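Local coordinates for protein 2-hydroxy-3-oxopropionate reductase (Polaromonas sp. JS666, PDB 4DLL) that probably reduces tartronate semialdehyde (2-hydroxy-3-oxopropionate) reversibly to glycerate with a nicotinamide cofactor, at residues A[247-250]-A[251-255]; A[95-98]-A[99-102]. All blocks are in the same frame, centred on the assembly; numbering follows the deposited sequence.

Interaction 1: A[247-250]-A[251-255]; sequences HGQR and MVERD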
ATOM      1  N   HIS A 247       1.819  -7.754  -6.876  1.00 36.25           N
ATOM      2  CA  HIS A 247       2.575  -7.152  -7.984  1.00 35.70           C
ATOM      3  C   HIS A 247       4.072  -7.006  -7.804  1.00 36.23           C
ATOM      4  O   HIS A 247       4.810  -6.961  -8.802  1.00 36.56           O
ATOM      5  CB  HIS A 247       2.020  -5.783  -8.260  1.00 35.27           C
ATOM      6  CG  HIS A 247       0.527  -5.766  -8.353  1.00 37.44           C
ATOM      7  ND1 HIS A 247      -0.145  -6.039  -9.524  1.00 37.40           N
ATOM      8  CD2 HIS A 247      -0.421  -5.553  -7.412  1.00 36.07           C
ATOM      9  CE1 HIS A 247      -1.444  -5.980  -9.302  1.00 37.74           C
ATOM     10  NE2 HIS A 247      -1.637  -5.704  -8.025  1.00 38.49           N
ATOM     11  N   GLY A 248       4.528  -6.846  -6.567  1.00 35.07           N
ATOM     12  CA  GLY A 248       5.934  -6.712  -6.325  1.00 37.10           C
ATOM     13  C   GLY A 248       6.711  -8.005  -6.604  1.00 39.07           C
ATOM     14  O   GLY A 248       7.850  -7.959  -7.124  1.00 38.89           O
ATOM     15  N   GLN A 249       6.118  -9.148  -6.233  1.00 39.63           N
ATOM     16  CA  GLN A 249       6.702 -10.448  -6.520  1.00 39.58           C
ATOM     17  C   GLN A 249       6.812 -10.643  -8.026  1.00 39.81           C
ATOM     18  O   GLN A 249       7.850 -11.152  -8.481  1.00 40.22           O
ATOM     19  CB  GLN A 249       5.954 -11.594  -5.846  1.00 39.26           C
ATOM     20  CG  GLN A 249       6.688 -12.968  -5.880  1.00 41.30           C
ATOM     21  CD  GLN A 249       8.239 -12.958  -5.511  1.00 42.86           C
ATOM     22  OE1 GLN A 249       8.980 -13.870  -5.915  1.00 44.37           O
ATOM     23  NE2 GLN A 249       8.704 -11.954  -4.777  1.00 38.69           N
ATOM     24  N   ARG A 250       5.807 -10.165  -8.781  1.00 38.91           N
ATOM     25  CA  ARG A 250       5.843 -10.175 -10.255  1.00 38.10           C
ATOM     26  C   ARG A 250       6.905  -9.223 -10.776  1.00 39.71           C
ATOM     27  O   ARG A 250       7.363  -9.327 -11.943  1.00 40.71           O
ATOM     28  CB  ARG A 250       4.497  -9.772 -10.881  1.00 37.34           C
ATOM     29  CG  ARG A 250       3.301 -10.735 -10.671  1.00 33.65           C
ATOM     30  CD  ARG A 250       1.968 -10.044 -11.009  1.00 31.06           C
ATOM     31  NE  ARG A 250       0.830 -10.876 -10.678  1.00 31.80           N
ATOM     32  CZ  ARG A 250      -0.449 -10.501 -10.693  1.00 34.63           C
ATOM     33  NH1 ARG A 250      -0.807  -9.273 -11.052  1.00 37.04           N
ATOM     34  NH2 ARG A 250      -1.393 -11.378 -10.335  1.00 37.02           N
HETATM   35  N   MSE A 251       7.254  -8.233  -9.974  1.00 39.79           N
HETATM   36  CA  MSE A 251       8.255  -7.290 -10.442  1.00 40.73           C
HETATM   37  C   MSE A 251       9.625  -7.937 -10.294  1.00 41.07           C
HETATM   38  O   MSE A 251      10.483  -7.857 -11.205  1.00 40.49           O
HETATM   39  CB  MSE A 251       8.193  -5.984  -9.670  1.00 40.87           C
HETATM   40  CG  MSE A 251       6.984  -5.131 -10.057  1.00 42.36           C
HETATM   41 SE   MSE A 251       6.882  -3.585  -8.871  1.00 43.69          SE
HETATM   42  CE  MSE A 251       4.960  -3.192  -9.331  1.00 33.65           C
ATOM     43  N   VAL A 252       9.790  -8.593  -9.144  1.00 41.60           N
ATOM     44  CA  VAL A 252      10.988  -9.329  -8.796  1.00 42.61           C
ATOM     45  C   VAL A 252      11.257 -10.404  -9.844  1.00 42.82           C
ATOM     46  O   VAL A 252      12.390 -10.563 -10.260  1.00 43.35           O
ATOM     47  CB  VAL A 252      10.867  -9.999  -7.388  1.00 43.22           C
ATOM     48  CG1 VAL A 252      11.993 -11.001  -7.169  1.00 43.33           C
ATOM     49  CG2 VAL A 252      10.876  -8.963  -6.250  1.00 41.88           C
ATOM     50  N   GLU A 253      10.216 -11.125 -10.268  1.00 42.83           N
ATOM     51  CA  GLU A 253      10.345 -12.255 -11.216  1.00 43.19           C
ATOM     52  C   GLU A 253      10.190 -11.848 -12.692  1.00 43.56           C
ATOM     53  O   GLU A 253       9.804 -12.676 -13.529  1.00 45.67           O
ATOM     54  CB  GLU A 253       9.272 -13.287 -10.916  1.00 42.64           C
ATOM     55  CG  GLU A 253       9.245 -13.809  -9.462  1.00 43.52           C
ATOM     56  CD  GLU A 253       8.137 -14.803  -9.237  1.00 45.86           C
ATOM     57  OE1 GLU A 253       7.322 -15.037 -10.159  1.00 45.27           O
ATOM     58  OE2 GLU A 253       8.089 -15.374  -8.128  1.00 48.85           O
ATOM     59  N   ARG A 254      10.447 -10.589 -13.006  1.00 43.08           N
ATOM     60  CA  ARG A 254      10.011 -10.000 -14.283  1.00 43.99           C
ATOM     61  C   ARG A 254       8.788 -10.675 -14.990  1.00 44.56           C
ATOM     62  O   ARG A 254       8.750 -10.790 -16.227  1.00 45.15           O
ATOM     63  CB  ARG A 254      11.178  -9.884 -15.257  1.00 43.40           C
ATOM     64  CG  ARG A 254      12.353  -9.131 -14.746  1.00 42.46           C
ATOM     65  CD  ARG A 254      11.940  -7.741 -14.433  1.00 41.68           C
ATOM     66  NE  ARG A 254      13.067  -6.828 -14.269  1.00 39.71           N
ATOM     67  CZ  ARG A 254      13.819  -6.731 -13.184  1.00 42.00           C
ATOM     68  NH1 ARG A 254      13.615  -7.514 -12.122  1.00 42.73           N
ATOM     69  NH2 ARG A 254      14.794  -5.826 -13.164  1.00 42.85           N
ATOM     70  N   ASP A 255       7.784 -11.076 -14.210  1.00 44.57           N
ATOM     71  CA  ASP A 255       6.612 -11.779 -14.744  1.00 45.14           C
ATOM     72  C   ASP A 255       5.456 -10.800 -15.040  1.00 45.35           C
ATOM     73  O   ASP A 255       4.601 -10.543 -14.179  1.00 45.39           O
ATOM     74  CB  ASP A 255       6.161 -12.816 -13.728  1.00 44.94           C
ATOM     75  CG  ASP A 255       4.976 -13.601 -14.188  1.00 47.63           C
ATOM     76  OD1 ASP A 255       4.656 -13.564 -15.411  1.00 49.72           O
ATOM     77  OD2 ASP A 255       4.352 -14.258 -13.316  1.00 50.08           O
TER
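The amide of Gln249 and the carboxylate of Glu253, one helical turn apart, stand nearly perpendicular, their planes 89° apart. A bend at chi2 (45°) brings the amide toward the C-terminal end, where Glu253 OE2 lies 3.6 Å from Gln249 CD. A second flat group, the guanidinium of Arg254, has Val252 O in plane at its edge, and its NH1 makes a weak hydrogen bond to Met251 O. The backbone of the same residues is a worked example of how a helix ends. Glu253 N still bonds to Gln249 O at 3.0 Å, the last regular helical link; Arg254 then takes a left-handed backbone, and Asp255 N reaches back to Arg250 O at 2.9 Å, in the carbonyl plane. With the weak bond from Arg254 N to Met251 O, this is a Schellman motif. The fold also brings Asp255 O to 3.4 Å from Arg250 CB. With an alanine at Gln249, the Glu253 carboxylate is likely to lose its amide neighbour and a flank of Val252 its cover. The opposite charges of Arg250 and Asp255, NE to OD2 5.5 Å, do not meet: Arg250 pairs with Asp305 and Asp255 with Arg259, which implies that one polar tie to the loop before helix 309-315 and one within the loop that follows this helix hold the terminus.

Interaction 2: A[95-98]-A[99-102]; sequences LENG and AVVQ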
ATOM      1  N   LEU A  95     -19.881  -7.017 -17.646  1.00 41.73           N
ATOM      2  CA  LEU A  95     -19.501  -6.503 -18.921  1.00 42.40           C
ATOM      3  C   LEU A  95     -18.310  -5.525 -18.782  1.00 43.59           C
ATOM      4  O   LEU A  95     -17.880  -5.213 -17.681  1.00 44.41           O
ATOM      5  CB  LEU A  95     -20.725  -5.844 -19.546  1.00 41.96           C
ATOM      6  CG  LEU A  95     -21.884  -6.795 -19.690  1.00 40.38           C
ATOM      7  CD1 LEU A  95     -23.145  -6.049 -20.019  1.00 39.92           C
ATOM      8  CD2 LEU A  95     -21.561  -7.784 -20.777  1.00 43.00           C
ATOM      9  N   GLU A  96     -17.786  -5.054 -19.914  1.00 45.00           N
ATOM     10  CA  GLU A  96     -16.506  -4.322 -19.958  1.00 45.94           C
ATOM     11  C   GLU A  96     -16.607  -2.878 -19.508  1.00 45.26           C
ATOM     12  O   GLU A  96     -15.838  -2.433 -18.650  1.00 45.35           O
ATOM     13  CB  GLU A  96     -15.922  -4.308 -21.388  1.00 46.72           C
ATOM     14  CG  GLU A  96     -15.268  -5.614 -21.852  1.00 50.40           C
ATOM     15  CD  GLU A  96     -16.269  -6.611 -22.502  1.00 56.08           C
ATOM     16  OE1 GLU A  96     -17.408  -6.183 -22.836  1.00 55.43           O
ATOM     17  OE2 GLU A  96     -15.897  -7.816 -22.669  1.00 57.70           O
ATOM     18  N   ASN A  97     -17.524  -2.147 -20.129  1.00 43.88           N
ATOM     19  CA  ASN A  97     -17.609  -0.728 -19.929  1.00 43.21           C
ATOM     20  C   ASN A  97     -19.036  -0.241 -20.095  1.00 42.55           C
ATOM     21  O   ASN A  97     -19.967  -1.023 -20.394  1.00 42.31           O
ATOM     22  CB  ASN A  97     -16.700   0.003 -20.930  1.00 43.04           C
ATOM     23  CG  ASN A  97     -17.058  -0.304 -22.386  1.00 43.03           C
ATOM     24  OD1 ASN A  97     -18.218  -0.186 -22.806  1.00 43.30           O
ATOM     25  ND2 ASN A  97     -16.062  -0.715 -23.149  1.00 39.86           N
ATOM     26  N   GLY A  98     -19.168   1.070 -19.904  1.00 41.93           N
ATOM     27  CA  GLY A  98     -20.423   1.802 -19.979  1.00 40.73           C
ATOM     28  C   GLY A  98     -21.234   1.659 -21.225  1.00 40.38           C
ATOM     29  O   GLY A  98     -22.445   1.493 -21.103  1.00 39.98           O
ATOM     30  N   ALA A  99     -20.576   1.730 -22.405  1.00 40.48           N
ATOM     31  CA  ALA A  99     -21.234   1.622 -23.738  1.00 40.23           C
ATOM     32  C   ALA A  99     -21.879   0.263 -23.942  1.00 40.33           C
ATOM     33  O   ALA A  99     -23.041   0.149 -24.359  1.00 39.88           O
ATOM     34  CB  ALA A  99     -20.219   1.868 -24.876  1.00 39.76           C
ATOM     35  N   VAL A 100     -21.078  -0.771 -23.680  1.00 40.75           N
ATOM     36  CA  VAL A 100     -21.541  -2.163 -23.769  1.00 41.15           C
ATOM     37  C   VAL A 100     -22.727  -2.365 -22.836  1.00 40.62           C
ATOM     38  O   VAL A 100     -23.744  -2.940 -23.243  1.00 39.37           O
ATOM     39  CB  VAL A 100     -20.384  -3.190 -23.464  1.00 41.42           C
ATOM     40  CG1 VAL A 100     -20.822  -4.645 -23.689  1.00 42.03           C
ATOM     41  CG2 VAL A 100     -19.160  -2.904 -24.321  1.00 42.45           C
ATOM     42  N   VAL A 101     -22.615  -1.863 -21.598  1.00 41.59           N
ATOM     43  CA  VAL A 101     -23.714  -2.030 -20.646  1.00 42.20           C
ATOM     44  C   VAL A 101     -24.993  -1.366 -21.169  1.00 43.12           C
ATOM     45  O   VAL A 101     -26.038  -1.999 -21.170  1.00 43.90           O
ATOM     46  CB  VAL A 101     -23.370  -1.597 -19.207  1.00 42.38           C
ATOM     47  CG1 VAL A 101     -24.656  -1.488 -18.363  1.00 41.03           C
ATOM     48  CG2 VAL A 101     -22.483  -2.610 -18.574  1.00 42.20           C
ATOM     49  N   GLN A 102     -24.886  -0.130 -21.664  1.00 44.55           N
ATOM     50  CA  GLN A 102     -25.996   0.614 -22.249  1.00 44.53           C
ATOM     51  C   GLN A 102     -26.649  -0.185 -23.366  1.00 44.55           C
ATOM     52  O   GLN A 102     -27.865  -0.336 -23.392  1.00 43.55           O
ATOM     53  CB  GLN A 102     -25.474   1.958 -22.773  1.00 45.93           C
ATOM     54  CG  GLN A 102     -26.289   2.616 -23.955  1.00 48.84           C
ATOM     55  CD  GLN A 102     -27.113   3.826 -23.536  1.00 55.16           C
ATOM     56  OE1 GLN A 102     -26.782   4.530 -22.568  1.00 56.40           O
ATOM     57  NE2 GLN A 102     -28.189   4.092 -24.287  1.00 58.66           N
TER
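Asn97 has its CG between the backbone N and the carbonyl carbon (chi1 59°), the crowded position, and this turns its amide back over the first turn of the helix that follows. OD1 thereby accepts from Val100 N at 3.0 Å in an almost perfectly straight bond, 178° at the hydrogen, with the donor nearly along the C=O axis. Asn97 is thus the N-cap: a side-chain oxygen serves an N-H that has no earlier helical carbonyl to meet. Val100 closes over the same oxygen, since its CG2 comes to 3.3 Å from Asn97 OD1; the two side chains cross at about a right angle. Regular helical bonding starts at once, Val101 N to Asn97 O and Gln102 N to Gly98 O, both 3.0 Å. The setting is a Rossmann-type dinucleotide-binding domain, in which parallel strand 90-93 runs through this loop into helix 98-107; Leu95 also touches the glycine-rich GxGxxG segment, consistent with a position beside the cofactor site. On the buried side Leu95 CD1 packs obliquely against Val101 CG2 at 3.8 Å, and Val101 in turn reaches Ile126 and His134. At the more exposed flank Glu96 bends at chi2 (88°), laying OE1 3.8 Å from Val100 CG1. Its OE2 forms a salt bridge with Arg62, and a bound sulfate, probably from the crystallisation liquor, lies about 5 Å from the Glu96 side chain.

Interaction 2 comes first along the chain, at the start of helix 98-107 just after strand 90-93 of the mixed sheet; interaction 1 follows at the end of helix 247-252, in the all-helical later part. Their centres lie 31 Å apart on opposite sides of the chain's centre, with nearest atoms about 18 Å apart, so neither touches the other. They belong to different domains, the cofactor-binding domain of 6-phosphogluconate dehydrogenase type and the C-terminal region of 3-hydroxyisobutyrate dehydrogenase type, with the long helix 194-222 between them in sequence. Together they illustrate the two ends of a helix, one begun by a side chain and one finished by backbone bonds, in separate parts of the reductase.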